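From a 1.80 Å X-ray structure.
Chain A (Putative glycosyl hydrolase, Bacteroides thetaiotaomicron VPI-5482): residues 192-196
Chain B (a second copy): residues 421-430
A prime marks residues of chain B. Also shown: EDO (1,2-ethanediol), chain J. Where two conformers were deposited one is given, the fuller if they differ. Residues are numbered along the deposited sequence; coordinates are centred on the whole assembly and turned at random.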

ATOM      1  N   ASN A 192       5.844   1.849  32.666  1.00 22.88           N
ATOM      2  CA  ASN A 192       5.284   3.185  32.892  1.00 23.60           C
ATOM      3  C   ASN A 192       6.041   4.240  32.050  1.00 25.23           C
ATOM      4  O   ASN A 192       5.977   5.432  32.321  1.00 26.47           O
ATOM      5  CB  ASN A 192       5.270   3.491  34.391  1.00 22.87           C
ATOM      6  CG  ASN A 192       4.198   2.732  35.083  1.00 23.57           C
ATOM      7  OD1 ASN A 192       3.022   2.857  34.737  1.00 26.08           O
ATOM      8  ND2 ASN A 192       4.593   1.875  36.016  1.00 27.12           N
ATOM      9  N   ARG A 193       6.738   3.773  31.014  1.00 26.24           N
ATOM     10  CA  ARG A 193       7.330   4.645  30.019  1.00 24.76           C
ATOM     11  C   ARG A 193       6.930   4.135  28.669  1.00 25.39           C
ATOM     12  O   ARG A 193       6.813   2.926  28.500  1.00 22.74           O
ATOM     13  CB  ARG A 193       8.858   4.702  30.084  1.00 23.81           C
ATOM     14  CG  ARG A 193       9.585   3.451  29.599  1.00 23.82           C
ATOM     15  CD  ARG A 193      11.078   3.533  29.870  1.00 26.88           C
ATOM     16  NE  ARG A 193      11.875   2.477  29.196  1.00 24.79           N
ATOM     17  CZ  ARG A 193      12.326   2.564  27.952  1.00 28.91           C
ATOM     18  NH1 ARG A 193      12.057   3.612  27.199  1.00 26.85           N
ATOM     19  NH2 ARG A 193      13.028   1.574  27.447  1.00 27.11           N
ATOM     20  N   PRO A 194       6.688   5.040  27.719  1.00 23.33           N
ATOM     21  CA  PRO A 194       6.691   6.519  27.860  1.00 24.71           C
ATOM     22  C   PRO A 194       5.466   7.105  28.527  1.00 25.81           C
ATOM     23  O   PRO A 194       5.401   8.328  28.707  1.00 25.68           O
ATOM     24  CB  PRO A 194       6.802   6.990  26.413  1.00 21.81           C
ATOM     25  CG  PRO A 194       6.088   5.940  25.632  1.00 20.46           C
ATOM     26  CD  PRO A 194       6.462   4.636  26.319  1.00 22.69           C
ATOM     27  N   GLN A 195       4.495   6.252  28.859  1.00 25.11           N
ATOM     28  CA  GLN A 195       3.248   6.644  29.457  1.00 22.73           C
ATOM     29  C   GLN A 195       2.936   5.599  30.535  1.00 22.43           C
ATOM     30  O   GLN A 195       3.495   4.492  30.528  1.00 23.68           O
ATOM     31  CB  GLN A 195       2.108   6.634  28.447  1.00 24.32           C
ATOM     32  CG  GLN A 195       2.270   7.606  27.256  1.00 22.95           C
ATOM     33  CD  GLN A 195       2.110   9.089  27.608  1.00 23.76           C
ATOM     34  OE1 GLN A 195       1.627   9.442  28.704  1.00 24.42           O
ATOM     35  NE2 GLN A 195       2.522   9.979  26.664  1.00 24.44           N
ATOM     36  N   ARG A 196       2.063   5.970  31.459  0.70 24.55           N
ATOM     37  CA  ARG A 196       1.575   5.012  32.460  0.70 26.67           C
ATOM     38  C   ARG A 196       0.928   3.819  31.777  0.70 22.59           C
ATOM     39  O   ARG A 196       0.281   3.956  30.735  0.70 24.16           O
ATOM     40  CB  ARG A 196       0.518   5.630  33.349  0.70 27.94           C
ATOM     41  CG  ARG A 196       1.021   6.685  34.291  0.70 36.16           C
ATOM     42  CD  ARG A 196       0.115   6.762  35.498  0.70 48.59           C
ATOM     43  NE  ARG A 196       0.431   7.920  36.331  0.70 52.79           N
ATOM     44  CZ  ARG A 196      -0.268   9.052  36.356  0.70 58.04           C
ATOM     45  NH1 ARG A 196      -1.378   9.216  35.627  0.70 62.30           N
ATOM     46  NH2 ARG A 196       0.137  10.036  37.144  0.70 61.01           N
TER
HETATM   47  N   MSE B 421       9.967  15.306  24.715  1.00 24.30           N
HETATM   48  CA  MSE B 421      10.688  14.228  24.084  1.00 24.90           C
HETATM   49  C   MSE B 421      10.946  13.145  25.139  1.00 24.26           C
HETATM   50  O   MSE B 421      11.306  13.427  26.291  1.00 22.41           O
HETATM   51  CB  MSE B 421      12.004  14.769  23.491  1.00 24.64           C
HETATM   52  CG  MSE B 421      11.797  15.739  22.305  1.00 27.08           C
HETATM   53 SE   MSE B 421      11.374  14.742  20.756  0.75 27.90          SE
HETATM   54  CE  MSE B 421      13.024  13.998  20.361  1.00 36.72           C
ATOM     55  N   ASN B 422      10.732  11.903  24.748  1.00 22.20           N
ATOM     56  CA  ASN B 422      10.995  10.750  25.596  1.00 22.25           C
ATOM     57  C   ASN B 422      11.549   9.659  24.697  1.00 23.75           C
ATOM     58  O   ASN B 422      10.884   9.220  23.776  1.00 25.03           O
ATOM     59  CB  ASN B 422       9.709  10.310  26.299  1.00 23.90           C
ATOM     60  CG  ASN B 422       9.966   9.332  27.402  1.00 22.73           C
ATOM     61  OD1 ASN B 422      10.991   8.646  27.414  1.00 25.05           O
ATOM     62  ND2 ASN B 422       9.032   9.245  28.336  1.00 21.28           N
ATOM     63  N   ASP B 423      12.776   9.226  24.949  1.00 22.97           N
ATOM     64  CA  ASP B 423      13.366   8.178  24.091  1.00 23.90           C
ATOM     65  C   ASP B 423      13.368   8.609  22.610  1.00 26.58           C
ATOM     66  O   ASP B 423      13.200   7.795  21.731  1.00 25.08           O
ATOM     67  CB  ASP B 423      12.560   6.889  24.330  1.00 23.76           C
ATOM     68  CG  ASP B 423      13.375   5.646  24.312  1.00 27.67           C
ATOM     69  OD1 ASP B 423      14.598   5.683  24.082  1.00 26.72           O
ATOM     70  OD2 ASP B 423      12.741   4.616  24.523  1.00 24.30           O
ATOM     71  N   SER B 424      13.591   9.913  22.353  1.00 24.19           N
ATOM     72  CA  SER B 424      13.767  10.472  21.025  1.00 25.29           C
ATOM     73  C   SER B 424      12.474  10.619  20.249  1.00 23.54           C
ATOM     74  O   SER B 424      12.518  10.936  19.055  1.00 22.61           O
ATOM     75  CB  SER B 424      14.766   9.632  20.189  1.00 28.60           C
ATOM     76  OG  SER B 424      16.035   9.535  20.808  1.00 28.21           O
ATOM     77  N   ALA B 425      11.336  10.377  20.904  1.00 22.72           N
ATOM     78  CA  ALA B 425       9.997  10.504  20.283  1.00 22.24           C
ATOM     79  C   ALA B 425       9.199  11.602  20.998  1.00 23.15           C
ATOM     80  O   ALA B 425       9.259  11.721  22.212  1.00 23.27           O
ATOM     81  CB  ALA B 425       9.220   9.156  20.399  1.00 21.14           C
ATOM     82  N   VAL B 426       8.399  12.348  20.238  1.00 22.81           N
ATOM     83  CA  VAL B 426       7.470  13.303  20.821  1.00 22.13           C
ATOM     84  C   VAL B 426       6.393  12.540  21.576  1.00 24.89           C
ATOM     85  O   VAL B 426       5.771  11.632  21.014  1.00 22.61           O
ATOM     86  CB  VAL B 426       6.824  14.160  19.729  1.00 22.32           C
ATOM     87  CG1 VAL B 426       5.677  15.002  20.302  1.00 24.91           C
ATOM     88  CG2 VAL B 426       7.879  15.041  19.017  1.00 22.17           C
ATOM     89  N   GLN B 427       6.212  12.850  22.871  1.00 22.76           N
ATOM     90  CA  GLN B 427       5.131  12.288  23.663  1.00 21.87           C
ATOM     91  C   GLN B 427       4.310  13.374  24.303  1.00 24.12           C
ATOM     92  O   GLN B 427       4.847  14.378  24.750  1.00 24.45           O
ATOM     93  CB  GLN B 427       5.672  11.326  24.719  1.00 23.14           C
ATOM     94  CG  GLN B 427       6.241  10.032  24.124  1.00 24.53           C
ATOM     95  CD  GLN B 427       5.166   9.043  23.651  1.00 24.29           C
ATOM     96  OE1 GLN B 427       4.012   9.140  24.062  1.00 24.48           O
ATOM     97  NE2 GLN B 427       5.566   8.025  22.869  1.00 25.60           N
ATOM     98  N   TYR B 428       2.993  13.175  24.333  1.00 23.76           N
ATOM     99  CA  TYR B 428       2.078  14.137  24.940  1.00 23.32           C
ATOM    100  C   TYR B 428       1.760  13.788  26.375  1.00 22.41           C
ATOM    101  O   TYR B 428       1.334  12.666  26.655  1.00 22.28           O
ATOM    102  CB  TYR B 428       0.801  14.297  24.093  1.00 24.12           C
ATOM    103  CG  TYR B 428       0.928  15.439  23.116  1.00 24.77           C
ATOM    104  CD1 TYR B 428       1.927  15.447  22.145  1.00 22.84           C
ATOM    105  CD2 TYR B 428       0.096  16.543  23.183  1.00 23.41           C
ATOM    106  CE1 TYR B 428       2.087  16.529  21.286  1.00 22.04           C
ATOM    107  CE2 TYR B 428       0.240  17.615  22.324  1.00 25.10           C
ATOM    108  CZ  TYR B 428       1.269  17.623  21.368  1.00 22.66           C
ATOM    109  OH  TYR B 428       1.432  18.700  20.483  1.00 23.07           O
ATOM    110  N   TYR B 429       1.901  14.767  27.267  1.00 24.28           N
ATOM    111  CA  TYR B 429       1.627  14.585  28.699  1.00 24.59           C
ATOM    112  C   TYR B 429       0.596  15.632  29.123  1.00 27.06           C
ATOM    113  O   TYR B 429       0.674  16.764  28.727  1.00 25.51           O
ATOM    114  CB  TYR B 429       2.923  14.708  29.534  1.00 26.87           C
ATOM    115  CG  TYR B 429       3.900  13.618  29.157  1.00 21.94           C
ATOM    116  CD1 TYR B 429       3.744  12.324  29.647  1.00 21.57           C
ATOM    117  CD2 TYR B 429       4.925  13.856  28.271  1.00 23.21           C
ATOM    118  CE1 TYR B 429       4.585  11.306  29.262  1.00 26.70           C
ATOM    119  CE2 TYR B 429       5.772  12.836  27.882  1.00 24.57           C
ATOM    120  CZ  TYR B 429       5.590  11.561  28.361  1.00 26.09           C
ATOM    121  OH  TYR B 429       6.427  10.534  27.957  1.00 25.21           O
ATOM    122  N   GLN B 430      -0.355  15.242  29.945  1.00 30.54           N
ATOM    123  CA  GLN B 430      -1.411  16.146  30.339  1.00 34.52           C
ATOM    124  C   GLN B 430      -0.989  16.975  31.555  1.00 35.18           C
ATOM    125  O   GLN B 430      -1.508  18.057  31.751  1.00 37.17           O
ATOM    126  CB  GLN B 430      -2.724  15.374  30.488  1.00 36.73           C
ATOM    127  CG  GLN B 430      -3.219  14.826  29.063  1.00 44.30           C
ATOM    128  CD  GLN B 430      -2.338  13.669  28.447  1.00 51.55           C
ATOM    129  OE1 GLN B 430      -2.153  12.648  29.086  1.00 49.18           O
ATOM    130  NE2 GLN B 430      -1.805  13.856  27.215  1.00 35.25           N
TER
HETATM  131  C1  EDO J   9      15.870   2.064  23.424  1.00 41.11           C
HETATM  132  O1  EDO J   9      15.609   3.393  22.943  1.00 44.53           O
HETATM  133  C2  EDO J   9      14.625   1.405  23.978  1.00 31.40           C
HETATM  134  O2  EDO J   9      13.956   2.372  24.779  1.00 37.91           O
HETATM  135  O   HOH W   1      10.269   5.814  27.247  1.00 24.97           O
HETATM  136  O   HOH W   2       0.127  11.626  29.710  1.00 29.04           O

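The contact joins a short loop of chain A, Arg193 to Gln195, to a hairpin of chain B and the segment that follows it, burying 338 Å² in total. Its one charged interaction is a salt bridge between Arg193 NH1 and Asp423′ OD2, 2.9 Å apart. The CA-to-CB bond of Arg193 points sideways, but the extended side chain (chi1 p, chi2 and chi3 t) carries the guanidinium to the carboxylate, which meets it at the edge, near its plane, where the N-H bonds are directed. Asp423′ lies within a type I' turn from Asn422′ to Ala425′, closed by reciprocal backbone hydrogen bonds, Asn422′ N to Ala425′ O (2.9 Å) and Ala425′ N to Asn422′ O (3.1 Å).

Neutral hydrogen bonds dominate farther along the loop. Gln195, with chi1 and chi2 both m, brings its amide to chain B, where NE2 spends its two protons on two acceptors: Tyr428′ O at 2.9 Å and Gln427′ OE1 at 3.1 Å, the latter nearly linear at 170°. The same NE2 lies over one face of the Tyr429′ ring. Tyr428′ thus takes part through its backbone, while its CA-to-CB bond points away from chain A. The shortest bond of the contact runs from Tyr429′ OH to Pro194 O, at 2.5 Å. With its proton given to that carbonyl, Tyr429′ OH accepts one in turn from Asn422′ ND2 (2.9 Å, 165°), so Asn422′, Tyr429′ and Pro194 form a relay in which each bond runs toward chain A.

Packing centres on Pro194, which follows a cis peptide bond and directs its CA-to-CB bond toward chain B. On the chain B side its ring meets polar side chains: Pro194 CG lies 3.5 Å from Gln427′ NE2, and Pro194 CB lies 3.7 Å from Asn422′ ND2. These are van der Waals contacts with the amide groups, and Pro194 gives up 75 Å² of surface to them and their neighbours.

Solvent molecules extend the polar network. Water 1 bridges the chains, accepting from Arg193 NH1 (2.8 Å) and donating to Asn422′ OD1 (2.9 Å). Water 2 lies 2.8 Å from Gln195 OE1 and 2.6 Å from Gln430′ OE1, linking two side chains that do not touch directly. A 1,2-ethanediol, probably from the crystallisation liquor, reinforces the salt bridge: its O2 accepts from Arg193 NH2 (2.9 Å) and donates to Asp423′ OD2 (2.6 Å), while its O1 donates to Asp423′ OD1 (2.8 Å).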